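Local coordinates for protein 4-hydroxy-3-methylbut-2-enyl diphosphate reductase, apicoplast (Plasmodium falciparum, PDB 4N7B) that reduces 4-hydroxy-3-methylbut-2-enyl diphosphate to a mixture of isopentenyl and dimethylallyl diphosphate with an iron-sulfur cluster, the last step of the apicoplast MEP pathway to isoprenoids, at residues Glu242-Leu247 and Ile287-Ala292; Cys356-Glu361 and Asp367-Pro372; Thr421-Ile426 and Lys477-Ser482. All blocks are in the same frame, centred on the assembly; numbering follows the deposited sequence.

Overall arrangement
This α/β chain is built round three separate parallel sheets flanked by helices, and each carries one of the contacts, in the order 1, 2, 3 along the sequence. Contact 1 sets helix 232-247 against strand 287-290; contact 2 joins edge strand 357-360 to the segment leaving helix 363-368; contact 3 lays helix 414-427 over strand 477-482, the middle strand of its five-stranded sheet. Their centres stand 34 to 37 Å apart, with nearest atoms about 15 to 18 Å apart, and none touches another. This spacing fits the three-lobed architecture of the IspH family, in which the lobes surround the iron-sulfur cluster; contacts 1 and 3 lie on opposite sides of the chain's centre.

Contact 1: Glu242-Leu247 and Ile287-Ala292; sequences EECLKL and ILIYSA
Cys244, near the end of helix 232-247, is the one residue of the helix segment that meets strand 287-290, and it does so against Ile287 and Ile289. Its CB points at the strand and lies 4.1 Å from Ile289 CD1. The next atom, SG, is the tip and does most of the work. With chi1 at -81° the sulfur lies anti to the carbonyl carbon, and from there it approaches the same Ile289 CD1 to 3.7 Å. More loosely, SG also meets Ile287 CG2 at 4.4 Å. Seen from the sulfur, the two methyls lie roughly 70° apart, so SG faces both isoleucines at once.

Ile289 reaches the cysteine through its long branch: chi2 of 177° stretches CG1 and CD1 straight out from the sheet, and CD1 is the atom that touches. Ile287 contributes its short branch instead. Being two residues apart in a strand, the pair project from the same face of the sheet. The backbones remain well separated, the closest CA atoms being those of Cys244 and Ile287 at 8.4 Å. All three touching residues are buried, and the meeting is purely van der Waals.

This is helix-on-sheet packing inside an α/β lobe, not part of the cluster site: Ile289's side chain is about 13 Å from the bound iron-sulfur cluster. Strand 287-290 runs between strands 252-255 and 309-312, bonding to both through its backbone, and Ile289 also touches Ile252. Helix 232-247 lies on the sheet with helix 524-533 on one side (Phe526 on Cys244, Ile530 on Leu247) and helix 262-271, meeting Glu242 and Leu245, on another.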
ATOM      1  N   GLU A 242     -16.145   1.370  -8.378  1.00 46.52           N
ATOM      2  CA  GLU A 242     -17.004   2.367  -9.011  1.00 47.62           C
ATOM      3  C   GLU A 242     -17.741   1.783 -10.216  1.00 54.20           C
ATOM      4  O   GLU A 242     -18.893   2.126 -10.503  1.00 55.17           O
ATOM      5  CB  GLU A 242     -16.164   3.571  -9.444  1.00 44.78           C
ATOM      6  CG  GLU A 242     -16.032   4.651  -8.370  1.00 53.03           C
ATOM      7  CD  GLU A 242     -14.907   5.634  -8.654  1.00 58.78           C
ATOM      8  OE1 GLU A 242     -14.214   5.466  -9.684  1.00 63.35           O
ATOM      9  OE2 GLU A 242     -14.697   6.569  -7.837  1.00 63.57           O
ATOM     10  N   GLU A 243     -17.078   0.870 -10.908  1.00 45.91           N
ATOM     11  CA  GLU A 243     -17.608   0.345 -12.143  1.00 47.22           C
ATOM     12  C   GLU A 243     -18.645  -0.745 -11.846  1.00 56.20           C
ATOM     13  O   GLU A 243     -19.605  -0.930 -12.605  1.00 55.46           O
ATOM     14  CB  GLU A 243     -16.456  -0.150 -13.014  1.00 46.88           C
ATOM     15  CG  GLU A 243     -16.835  -0.357 -14.461  1.00 61.72           C
ATOM     16  CD  GLU A 243     -17.066   0.948 -15.176  1.00 62.90           C
ATOM     17  OE1 GLU A 243     -16.348   1.928 -14.879  1.00 65.52           O
ATOM     18  OE2 GLU A 243     -17.978   0.992 -16.018  1.00 64.11           O
ATOM     19  N   CYS A 244     -18.472  -1.433 -10.719  1.00 53.75           N
ATOM     20  CA  CYS A 244     -19.448  -2.413 -10.250  1.00 53.00           C
ATOM     21  C   CYS A 244     -20.720  -1.707  -9.827  1.00 59.22           C
ATOM     22  O   CYS A 244     -21.831  -2.180 -10.073  1.00 61.00           O
ATOM     23  CB  CYS A 244     -18.889  -3.183  -9.060  1.00 51.67           C
ATOM     24  SG  CYS A 244     -17.767  -4.523  -9.518  1.00 56.37           S
ATOM     25  N   LEU A 245     -20.545  -0.563  -9.175  1.00 54.75           N
ATOM     26  CA  LEU A 245     -21.674   0.243  -8.736  1.00 57.00           C
ATOM     27  C   LEU A 245     -22.496   0.761  -9.914  1.00 59.63           C
ATOM     28  O   LEU A 245     -23.704   0.930  -9.793  1.00 61.71           O
ATOM     29  CB  LEU A 245     -21.186   1.409  -7.881  1.00 52.70           C
ATOM     30  CG  LEU A 245     -20.744   1.003  -6.476  1.00 53.40           C
ATOM     31  CD1 LEU A 245     -19.948   2.115  -5.827  1.00 51.91           C
ATOM     32  CD2 LEU A 245     -21.969   0.662  -5.633  1.00 58.92           C
ATOM     33  N   LYS A 246     -21.844   1.017 -11.046  1.00 67.52           N
ATOM     34  CA  LYS A 246     -22.543   1.475 -12.246  1.00 68.80           C
ATOM     35  C   LYS A 246     -23.366   0.348 -12.843  1.00 77.38           C
ATOM     36  O   LYS A 246     -24.504   0.550 -13.272  1.00 82.74           O
ATOM     37  CB  LYS A 246     -21.555   2.007 -13.289  1.00 66.12           C
ATOM     38  CG  LYS A 246     -21.097   3.429 -13.002  1.00 75.69           C
ATOM     39  CD  LYS A 246     -19.908   3.861 -13.864  1.00 82.42           C
ATOM     40  CE  LYS A 246     -19.138   5.019 -13.196  1.00 77.93           C
ATOM     41  NZ  LYS A 246     -17.798   5.266 -13.808  1.00 77.60           N
ATOM     42  N   LEU A 247     -22.794  -0.848 -12.854  1.00 83.35           N
ATOM     43  CA  LEU A 247     -23.459  -1.982 -13.475  1.00 87.71           C
ATOM     44  C   LEU A 247     -24.569  -2.527 -12.599  1.00 91.08           C
ATOM     45  O   LEU A 247     -25.733  -2.517 -12.988  1.00 99.66           O
ATOM     46  CB  LEU A 247     -22.463  -3.096 -13.776  1.00 86.18           C
ATOM     47  CG  LEU A 247     -21.411  -2.777 -14.839  1.00 87.80           C
ATOM     48  CD1 LEU A 247     -20.659  -4.052 -15.190  1.00 87.98           C
ATOM     49  CD2 LEU A 247     -22.042  -2.149 -16.085  1.00 86.53           C
ATOM     50  N   ILE A 287     -22.257  -9.948  -5.591  1.00 78.52           N
ATOM     51  CA  ILE A 287     -20.906  -9.501  -5.912  1.00 67.70           C
ATOM     52  C   ILE A 287     -20.079  -9.332  -4.650  1.00 64.60           C
ATOM     53  O   ILE A 287     -20.541  -8.740  -3.677  1.00 66.11           O
ATOM     54  CB  ILE A 287     -20.932  -8.125  -6.609  1.00 64.44           C
ATOM     55  CG1 ILE A 287     -21.769  -8.178  -7.889  1.00 70.44           C
ATOM     56  CG2 ILE A 287     -19.526  -7.662  -6.923  1.00 63.47           C
ATOM     57  CD1 ILE A 287     -20.959  -8.509  -9.131  1.00 72.65           C
ATOM     58  N   LEU A 288     -18.855  -9.846  -4.670  1.00 57.74           N
ATOM     59  CA  LEU A 288     -17.890  -9.512  -3.641  1.00 54.09           C
ATOM     60  C   LEU A 288     -16.576  -9.114  -4.274  1.00 53.84           C
ATOM     61  O   LEU A 288     -16.047  -9.838  -5.116  1.00 54.18           O
ATOM     62  CB  LEU A 288     -17.641 -10.677  -2.695  1.00 58.83           C
ATOM     63  CG  LEU A 288     -16.612 -10.358  -1.601  1.00 54.32           C
ATOM     64  CD1 LEU A 288     -17.118  -9.258  -0.671  1.00 53.49           C
ATOM     65  CD2 LEU A 288     -16.292 -11.608  -0.813  1.00 52.04           C
ATOM     66  N   ILE A 289     -16.052  -7.969  -3.848  1.00 45.07           N
ATOM     67  CA  ILE A 289     -14.778  -7.466  -4.344  1.00 44.66           C
ATOM     68  C   ILE A 289     -13.658  -7.639  -3.321  1.00 44.64           C
ATOM     69  O   ILE A 289     -13.811  -7.268  -2.153  1.00 41.81           O
ATOM     70  CB  ILE A 289     -14.887  -5.982  -4.695  1.00 41.78           C
ATOM     71  CG1 ILE A 289     -15.990  -5.788  -5.743  1.00 46.07           C
ATOM     72  CG2 ILE A 289     -13.562  -5.467  -5.204  1.00 37.34           C
ATOM     73  CD1 ILE A 289     -16.249  -4.347  -6.124  1.00 43.04           C
ATOM     74  N   TYR A 290     -12.531  -8.193  -3.758  1.00 46.22           N
ATOM     75  CA  TYR A 290     -11.364  -8.317  -2.891  1.00 43.81           C
ATOM     76  C   TYR A 290     -10.510  -7.062  -3.020  1.00 44.53           C
ATOM     77  O   TYR A 290     -10.245  -6.590  -4.127  1.00 41.17           O
ATOM     78  CB  TYR A 290     -10.541  -9.558  -3.250  1.00 41.77           C
ATOM     79  CG  TYR A 290     -11.308 -10.855  -3.134  1.00 49.01           C
ATOM     80  CD1 TYR A 290     -11.993 -11.183  -1.970  1.00 49.39           C
ATOM     81  CD2 TYR A 290     -11.366 -11.746  -4.194  1.00 50.22           C
ATOM     82  CE1 TYR A 290     -12.701 -12.369  -1.867  1.00 48.54           C
ATOM     83  CE2 TYR A 290     -12.075 -12.935  -4.097  1.00 52.47           C
ATOM     84  CZ  TYR A 290     -12.741 -13.240  -2.936  1.00 50.64           C
ATOM     85  OH  TYR A 290     -13.445 -14.430  -2.844  1.00 51.87           O
ATOM     86  N   SER A 291     -10.067  -6.526  -1.890  1.00 39.11           N
ATOM     87  CA  SER A 291      -9.344  -5.264  -1.893  1.00 35.71           C
ATOM     88  C   SER A 291      -7.953  -5.390  -2.508  1.00 34.97           C
ATOM     89  O   SER A 291      -7.466  -6.488  -2.773  1.00 35.70           O
ATOM     90  CB  SER A 291      -9.200  -4.739  -0.465  1.00 43.95           C
ATOM     91  OG  SER A 291      -8.190  -5.455   0.223  1.00 39.74           O
ATOM     92  N   ALA A 292      -7.309  -4.243  -2.705  1.00 35.39           N
ATOM     93  CA  ALA A 292      -5.982  -4.175  -3.300  1.00 30.64           C
ATOM     94  C   ALA A 292      -4.934  -4.948  -2.527  1.00 34.75           C
ATOM     95  O   ALA A 292      -3.940  -5.386  -3.104  1.00 31.82           O
ATOM     96  CB  ALA A 292      -5.564  -2.735  -3.413  1.00 30.45           C
TER

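Contact 2: Cys356-Glu361 and Asp367-Pro372; sequences CTHIVE and DKLNFP
Strand 357-360 and the segment after helix 363-368 run in nearly opposite directions, their closest CA atoms being those of His358 and Leu369 at 8.4 Å. This is part of a beta-alpha-beta crossover in a parallel α/β sheet: the chain leaves edge strand 357-360, turns through the short helix, and comes back past that strand on its way to strand 377-381. At this separation the link is made by side chains.

Leu369 divides its methyls between two residues of the strand. Its CD1 packs on Val360 CG1 at 4.2 Å, while its CD2 lies 4.1 Å from His358 CB. Helix 387-400 adds to the apolar surroundings, with Ile393 against Val360 and Leu397 against Leu369.

Next along, His358, from the strand, and Phe371, from the returning segment, form a T-shaped (edge-to-face) pair. His358 CG lies anti to the carbonyl carbon (chi1 -48°), which swings the imidazole toward Phe371. The phenyl ring stands almost upright on the imidazole, the planes at 86° and the centroids 5.1 Å apart. It brings its edge to one imidazole face, with Phe371 CZ 3.9 Å above the plane and over its centre. NE2 of the histidine is also hydrogen-bonded to Asp334 on the neighbouring strand, which should limit rotation of the ring. The closest atoms of the aromatic pair are His358 NE2 and Phe371 CE1, at 3.7 Å.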
ATOM      1  N   CYS A 356       4.353 -23.622   6.051  1.00 47.58           N
ATOM      2  CA  CYS A 356       5.779 -23.549   5.759  1.00 44.88           C
ATOM      3  C   CYS A 356       6.256 -22.098   5.656  1.00 44.08           C
ATOM      4  O   CYS A 356       7.336 -21.832   5.141  1.00 42.42           O
ATOM      5  CB  CYS A 356       6.118 -24.338   4.488  1.00 48.08           C
ATOM      6  SG  CYS A 356       5.410 -23.618   3.007  1.00 61.81           S
ATOM      7  N   THR A 357       5.462 -21.164   6.171  1.00 44.15           N
ATOM      8  CA  THR A 357       5.855 -19.761   6.169  1.00 40.72           C
ATOM      9  C   THR A 357       6.135 -19.261   7.592  1.00 46.64           C
ATOM     10  O   THR A 357       5.529 -19.722   8.569  1.00 46.73           O
ATOM     11  CB  THR A 357       4.798 -18.855   5.495  1.00 39.27           C
ATOM     12  OG1 THR A 357       4.633 -19.238   4.124  1.00 43.51           O
ATOM     13  CG2 THR A 357       5.232 -17.396   5.550  1.00 37.79           C
ATOM     14  N   HIS A 358       7.077 -18.330   7.699  1.00 40.53           N
ATOM     15  CA  HIS A 358       7.465 -17.752   8.980  1.00 43.01           C
ATOM     16  C   HIS A 358       7.557 -16.253   8.863  1.00 41.37           C
ATOM     17  O   HIS A 358       8.360 -15.732   8.098  1.00 38.95           O
ATOM     18  CB  HIS A 358       8.813 -18.314   9.400  1.00 47.38           C
ATOM     19  CG  HIS A 358       8.893 -19.802   9.275  1.00 52.52           C
ATOM     20  ND1 HIS A 358       8.902 -20.640  10.368  1.00 57.63           N
ATOM     21  CD2 HIS A 358       8.937 -20.601   8.181  1.00 54.40           C
ATOM     22  CE1 HIS A 358       8.962 -21.894   9.953  1.00 59.51           C
ATOM     23  NE2 HIS A 358       8.983 -21.898   8.632  1.00 62.15           N
ATOM     24  N   ILE A 359       6.733 -15.541   9.612  1.00 41.40           N
ATOM     25  CA  ILE A 359       6.736 -14.098   9.508  1.00 42.33           C
ATOM     26  C   ILE A 359       7.807 -13.481  10.385  1.00 40.64           C
ATOM     27  O   ILE A 359       7.905 -13.812  11.558  1.00 40.36           O
ATOM     28  CB  ILE A 359       5.386 -13.522   9.933  1.00 45.21           C
ATOM     29  CG1 ILE A 359       4.292 -14.053   9.010  1.00 46.92           C
ATOM     30  CG2 ILE A 359       5.434 -11.990   9.885  1.00 39.79           C
ATOM     31  CD1 ILE A 359       2.898 -13.640   9.412  1.00 40.28           C
ATOM     32  N   VAL A 360       8.596 -12.563   9.837  1.00 40.33           N
ATOM     33  CA  VAL A 360       9.467 -11.770  10.694  1.00 41.94           C
ATOM     34  C   VAL A 360       9.116 -10.290  10.599  1.00 41.31           C
ATOM     35  O   VAL A 360       9.037  -9.729   9.509  1.00 36.72           O
ATOM     36  CB  VAL A 360      10.981 -12.032  10.422  1.00 38.73           C
ATOM     37  CG1 VAL A 360      11.198 -13.477  10.008  1.00 42.86           C
ATOM     38  CG2 VAL A 360      11.527 -11.104   9.402  1.00 49.34           C
ATOM     39  N   GLU A 361       8.862  -9.660  11.745  1.00 40.84           N
ATOM     40  CA  GLU A 361       8.628  -8.219  11.743  1.00 45.18           C
ATOM     41  C   GLU A 361       9.811  -7.436  12.287  1.00 45.05           C
ATOM     42  O   GLU A 361       9.831  -6.206  12.214  1.00 50.50           O
ATOM     43  CB  GLU A 361       7.345  -7.832  12.487  1.00 47.04           C
ATOM     44  CG  GLU A 361       6.846  -8.807  13.485  1.00 44.52           C
ATOM     45  CD  GLU A 361       5.602  -8.302  14.213  1.00 46.02           C
ATOM     46  OE1 GLU A 361       4.821  -7.534  13.610  1.00 39.03           O
ATOM     47  OE2 GLU A 361       5.410  -8.672  15.397  1.00 51.95           O
ATOM     48  N   ASP A 367      16.561 -13.968  14.927  1.00 50.62           N
ATOM     49  CA  ASP A 367      17.383 -14.747  15.843  1.00 53.39           C
ATOM     50  C   ASP A 367      16.707 -16.052  16.192  1.00 57.31           C
ATOM     51  O   ASP A 367      17.375 -17.052  16.425  1.00 53.82           O
ATOM     52  CB  ASP A 367      17.626 -13.981  17.137  1.00 61.63           C
ATOM     53  CG  ASP A 367      18.617 -12.852  16.972  1.00 67.92           C
ATOM     54  OD1 ASP A 367      19.662 -13.068  16.319  1.00 61.94           O
ATOM     55  OD2 ASP A 367      18.351 -11.744  17.495  1.00 76.12           O
ATOM     56  N   LYS A 368      15.380 -16.029  16.238  1.00 59.26           N
ATOM     57  CA  LYS A 368      14.603 -17.187  16.662  1.00 62.97           C
ATOM     58  C   LYS A 368      14.468 -18.266  15.582  1.00 58.83           C
ATOM     59  O   LYS A 368      14.099 -19.391  15.882  1.00 54.76           O
ATOM     60  CB  LYS A 368      13.217 -16.746  17.138  1.00 58.21           C
ATOM     61  CG  LYS A 368      13.246 -15.976  18.432  1.00 62.57           C
ATOM     62  CD  LYS A 368      11.869 -15.453  18.808  1.00 74.75           C
ATOM     63  CE  LYS A 368      11.929 -14.589  20.080  1.00 87.27           C
ATOM     64  NZ  LYS A 368      10.600 -14.027  20.471  1.00 87.01           N
ATOM     65  N   LEU A 369      14.778 -17.945  14.334  1.00 52.68           N
ATOM     66  CA  LEU A 369      14.594 -18.921  13.265  1.00 53.42           C
ATOM     67  C   LEU A 369      15.610 -20.056  13.349  1.00 56.91           C
ATOM     68  O   LEU A 369      16.806 -19.821  13.508  1.00 54.47           O
ATOM     69  CB  LEU A 369      14.717 -18.256  11.899  1.00 48.56           C
ATOM     70  CG  LEU A 369      13.617 -17.273  11.524  1.00 48.27           C
ATOM     71  CD1 LEU A 369      13.934 -16.675  10.167  1.00 48.12           C
ATOM     72  CD2 LEU A 369      12.263 -17.976  11.507  1.00 49.48           C
ATOM     73  N   ASN A 370      15.130 -21.288  13.215  1.00 61.53           N
ATOM     74  CA  ASN A 370      16.015 -22.442  13.128  1.00 65.65           C
ATOM     75  C   ASN A 370      15.577 -23.394  12.041  1.00 64.06           C
ATOM     76  O   ASN A 370      14.396 -23.721  11.935  1.00 62.40           O
ATOM     77  CB  ASN A 370      16.078 -23.181  14.461  1.00 76.55           C
ATOM     78  CG  ASN A 370      17.009 -22.510  15.439  1.00 87.80           C
ATOM     79  OD1 ASN A 370      18.223 -22.713  15.388  1.00 89.41           O
ATOM     80  ND2 ASN A 370      16.450 -21.694  16.331  1.00 90.48           N
ATOM     81  N   PHE A 371      16.540 -23.832  11.236  1.00 58.67           N
ATOM     82  CA  PHE A 371      16.275 -24.759  10.143  1.00 62.70           C
ATOM     83  C   PHE A 371      17.447 -25.702   9.971  1.00 66.39           C
ATOM     84  O   PHE A 371      18.592 -25.316  10.198  1.00 66.02           O
ATOM     85  CB  PHE A 371      16.080 -24.012   8.822  1.00 57.90           C
ATOM     86  CG  PHE A 371      14.933 -23.044   8.830  1.00 53.43           C
ATOM     87  CD1 PHE A 371      13.635 -23.489   8.674  1.00 49.33           C
ATOM     88  CD2 PHE A 371      15.158 -21.689   8.981  1.00 49.71           C
ATOM     89  CE1 PHE A 371      12.576 -22.598   8.667  1.00 47.69           C
ATOM     90  CE2 PHE A 371      14.104 -20.795   8.985  1.00 48.47           C
ATOM     91  CZ  PHE A 371      12.809 -21.250   8.831  1.00 46.36           C
ATOM     92  N   PRO A 372      17.166 -26.943   9.553  1.00 68.85           N
ATOM     93  CA  PRO A 372      18.229 -27.847   9.108  1.00 72.09           C
ATOM     94  C   PRO A 372      19.108 -27.159   8.073  1.00 76.33           C
ATOM     95  O   PRO A 372      18.670 -26.215   7.406  1.00 72.49           O
ATOM     96  CB  PRO A 372      17.457 -29.001   8.471  1.00 70.50           C
ATOM     97  CG  PRO A 372      16.142 -29.006   9.171  1.00 69.05           C
ATOM     98  CD  PRO A 372      15.833 -27.563   9.460  1.00 68.97           C
TER

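Contact 3: Thr421-Ile426 and Lys477-Ser482; sequences TALNKI and KIALTS
Leu423 and Ile426, one turn apart on helix 414-427, face Ala479 and Thr481 of strand 477-482. Over these short segments helix and strand are antiparallel, at 179°, with the axes 9.3 Å apart; this is the usual relation in an α/β domain, where a helix lies along a parallel sheet and runs against its strands.

The leucine does not aim its CB directly at the strand. Its CG is anti to the backbone N (chi1 171°), which carries the branch point toward the sheet, and the two methyls then spread along the strand. CD1 comes to 4.2 Å from Ala479 CB, and CD2 goes to the next residue on the same face, lying 4.3 Å from Thr481 CG2. Leu423 therefore spans two successive inward-facing positions of the strand.

Ile426 does point at the strand, and presents its short branch: CG2 is 4.5 Å from Ala479 CB, at the limit of contact. The alanine methyl is accordingly met from two directions, about 66° apart, by Leu423 CD1 and Ile426 CG2. The small residue lets the helix backbone come near, with the CA atoms of Ile426 and Ala479 7.0 Å apart.

Adjoining strands continue the surface: Thr433 touches both Leu423 and Ala479, and Ile225 touches Ile426. Cys413, a ligand of the iron-sulfur cluster, lies just ahead of this helix in the chain. Every atom that touches across the contact is a methyl carbon, even on Thr481, so helix and sheet are held here by buried apolar surface at ordinary to loose van der Waals distances, without polar bonding between the two segments.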
ATOM      1  N   THR A 421      12.013   7.212  -2.285  1.00 23.51           N
ATOM      2  CA  THR A 421      13.247   7.675  -2.917  1.00 23.22           C
ATOM      3  C   THR A 421      13.193   9.190  -3.193  1.00 28.46           C
ATOM      4  O   THR A 421      14.157   9.927  -2.919  1.00 28.88           O
ATOM      5  CB  THR A 421      13.543   6.903  -4.215  1.00 24.34           C
ATOM      6  OG1 THR A 421      13.749   5.515  -3.902  1.00 27.40           O
ATOM      7  CG2 THR A 421      14.801   7.461  -4.906  1.00 29.71           C
ATOM      8  N   ALA A 422      12.064   9.666  -3.696  1.00 26.66           N
ATOM      9  CA  ALA A 422      11.958  11.076  -4.050  1.00 35.78           C
ATOM     10  C   ALA A 422      11.977  11.937  -2.786  1.00 27.03           C
ATOM     11  O   ALA A 422      12.683  12.935  -2.708  1.00 29.71           O
ATOM     12  CB  ALA A 422      10.699  11.312  -4.839  1.00 20.15           C
ATOM     13  N   LEU A 423      11.209  11.530  -1.788  1.00 20.78           N
ATOM     14  CA  LEU A 423      11.159  12.253  -0.519  1.00 29.85           C
ATOM     15  C   LEU A 423      12.545  12.278   0.148  1.00 28.91           C
ATOM     16  O   LEU A 423      13.002  13.321   0.654  1.00 26.80           O
ATOM     17  CB  LEU A 423      10.145  11.586   0.409  1.00 24.89           C
ATOM     18  CG  LEU A 423      10.136  12.095   1.855  1.00 20.11           C
ATOM     19  CD1 LEU A 423       9.794  13.588   1.881  1.00 19.39           C
ATOM     20  CD2 LEU A 423       9.168  11.279   2.730  1.00 19.25           C
ATOM     21  N   ASN A 424      13.223  11.129   0.140  1.00 22.97           N
ATOM     22  CA  ASN A 424      14.549  11.025   0.751  1.00 26.50           C
ATOM     23  C   ASN A 424      15.547  12.006   0.150  1.00 34.84           C
ATOM     24  O   ASN A 424      16.405  12.524   0.862  1.00 28.77           O
ATOM     25  CB  ASN A 424      15.103   9.612   0.609  1.00 24.41           C
ATOM     26  CG  ASN A 424      14.388   8.621   1.497  1.00 27.87           C
ATOM     27  OD1 ASN A 424      13.712   9.012   2.437  1.00 24.57           O
ATOM     28  ND2 ASN A 424      14.542   7.334   1.212  1.00 28.67           N
ATOM     29  N   LYS A 425      15.445  12.243  -1.159  1.00 26.73           N
ATOM     30  CA  LYS A 425      16.375  13.132  -1.870  1.00 28.23           C
ATOM     31  C   LYS A 425      16.216  14.586  -1.478  1.00 29.81           C
ATOM     32  O   LYS A 425      17.198  15.312  -1.367  1.00 34.20           O
ATOM     33  CB  LYS A 425      16.162  13.055  -3.377  1.00 34.29           C
ATOM     34  CG  LYS A 425      17.226  12.287  -4.107  1.00 44.45           C
ATOM     35  CD  LYS A 425      16.767  11.963  -5.523  1.00 65.66           C
ATOM     36  CE  LYS A 425      17.226  10.583  -5.943  1.00 60.35           C
ATOM     37  NZ  LYS A 425      16.743  10.261  -7.313  1.00 58.98           N
ATOM     38  N   ILE A 426      14.968  15.006  -1.273  1.00 28.45           N
ATOM     39  CA  ILE A 426      14.675  16.408  -1.011  1.00 25.31           C
ATOM     40  C   ILE A 426      14.506  16.743   0.479  1.00 30.42           C
ATOM     41  O   ILE A 426      14.817  17.859   0.872  1.00 25.14           O
ATOM     42  CB  ILE A 426      13.417  16.894  -1.797  1.00 29.55           C
ATOM     43  CG1 ILE A 426      13.255  18.406  -1.684  1.00 25.95           C
ATOM     44  CG2 ILE A 426      12.174  16.250  -1.255  1.00 28.75           C
ATOM     45  CD1 ILE A 426      14.470  19.203  -2.144  1.00 29.70           C
ATOM     46  N   LYS A 477      11.214  25.881   5.045  1.00 34.01           N
ATOM     47  CA  LYS A 477      11.161  24.941   3.934  1.00 31.69           C
ATOM     48  C   LYS A 477      10.431  23.661   4.303  1.00 30.64           C
ATOM     49  O   LYS A 477      10.771  22.984   5.272  1.00 26.66           O
ATOM     50  CB  LYS A 477      12.565  24.632   3.430  1.00 32.04           C
ATOM     51  CG  LYS A 477      13.377  25.892   3.159  1.00 32.99           C
ATOM     52  CD  LYS A 477      14.352  25.704   2.024  1.00 41.01           C
ATOM     53  CE  LYS A 477      15.481  26.724   2.095  1.00 44.06           C
ATOM     54  NZ  LYS A 477      14.993  28.104   2.400  1.00 45.86           N
ATOM     55  N   ILE A 478       9.431  23.339   3.498  1.00 25.62           N
ATOM     56  CA  ILE A 478       8.596  22.169   3.682  1.00 22.63           C
ATOM     57  C   ILE A 478       8.665  21.220   2.482  1.00 29.00           C
ATOM     58  O   ILE A 478       8.546  21.626   1.315  1.00 30.02           O
ATOM     59  CB  ILE A 478       7.157  22.606   3.861  1.00 25.51           C
ATOM     60  CG1 ILE A 478       7.041  23.445   5.115  1.00 30.40           C
ATOM     61  CG2 ILE A 478       6.216  21.411   3.883  1.00 24.95           C
ATOM     62  CD1 ILE A 478       5.721  24.161   5.232  1.00 33.44           C
ATOM     63  N   ALA A 479       8.857  19.950   2.787  1.00 26.50           N
ATOM     64  CA  ALA A 479       8.783  18.887   1.812  1.00 25.16           C
ATOM     65  C   ALA A 479       7.350  18.349   1.870  1.00 31.35           C
ATOM     66  O   ALA A 479       6.903  17.905   2.940  1.00 21.00           O
ATOM     67  CB  ALA A 479       9.770  17.799   2.188  1.00 25.95           C
ATOM     68  N   LEU A 480       6.601  18.418   0.765  1.00 20.15           N
ATOM     69  CA  LEU A 480       5.214  17.946   0.805  1.00 24.04           C
ATOM     70  C   LEU A 480       5.010  16.771  -0.137  1.00 25.35           C
ATOM     71  O   LEU A 480       5.279  16.886  -1.335  1.00 20.87           O
ATOM     72  CB  LEU A 480       4.247  19.070   0.459  1.00 26.34           C
ATOM     73  CG  LEU A 480       2.775  18.694   0.295  1.00 26.37           C
ATOM     74  CD1 LEU A 480       2.147  18.256   1.618  1.00 28.67           C
ATOM     75  CD2 LEU A 480       1.999  19.872  -0.292  1.00 28.33           C
ATOM     76  N   THR A 481       4.573  15.635   0.404  1.00 19.30           N
ATOM     77  CA  THR A 481       4.256  14.482  -0.423  1.00 19.00           C
ATOM     78  C   THR A 481       2.985  13.788   0.058  1.00 19.38           C
ATOM     79  O   THR A 481       2.310  14.283   0.952  1.00 21.19           O
ATOM     80  CB  THR A 481       5.410  13.484  -0.483  1.00 25.32           C
ATOM     81  OG1 THR A 481       5.094  12.481  -1.457  1.00 24.49           O
ATOM     82  CG2 THR A 481       5.619  12.825   0.832  1.00 28.07           C
ATOM     83  N   SER A 482       2.650  12.648  -0.521  1.00 19.31           N
ATOM     84  CA  SER A 482       1.426  11.976  -0.144  1.00 19.84           C
ATOM     85  C   SER A 482       1.548  10.499  -0.432  1.00 19.82           C
ATOM     86  O   SER A 482       2.304  10.090  -1.310  1.00 25.64           O
ATOM     87  CB  SER A 482       0.232  12.570  -0.901  1.00 26.38           C
ATOM     88  OG  SER A 482       0.425  12.420  -2.299  1.00 22.78           O
TER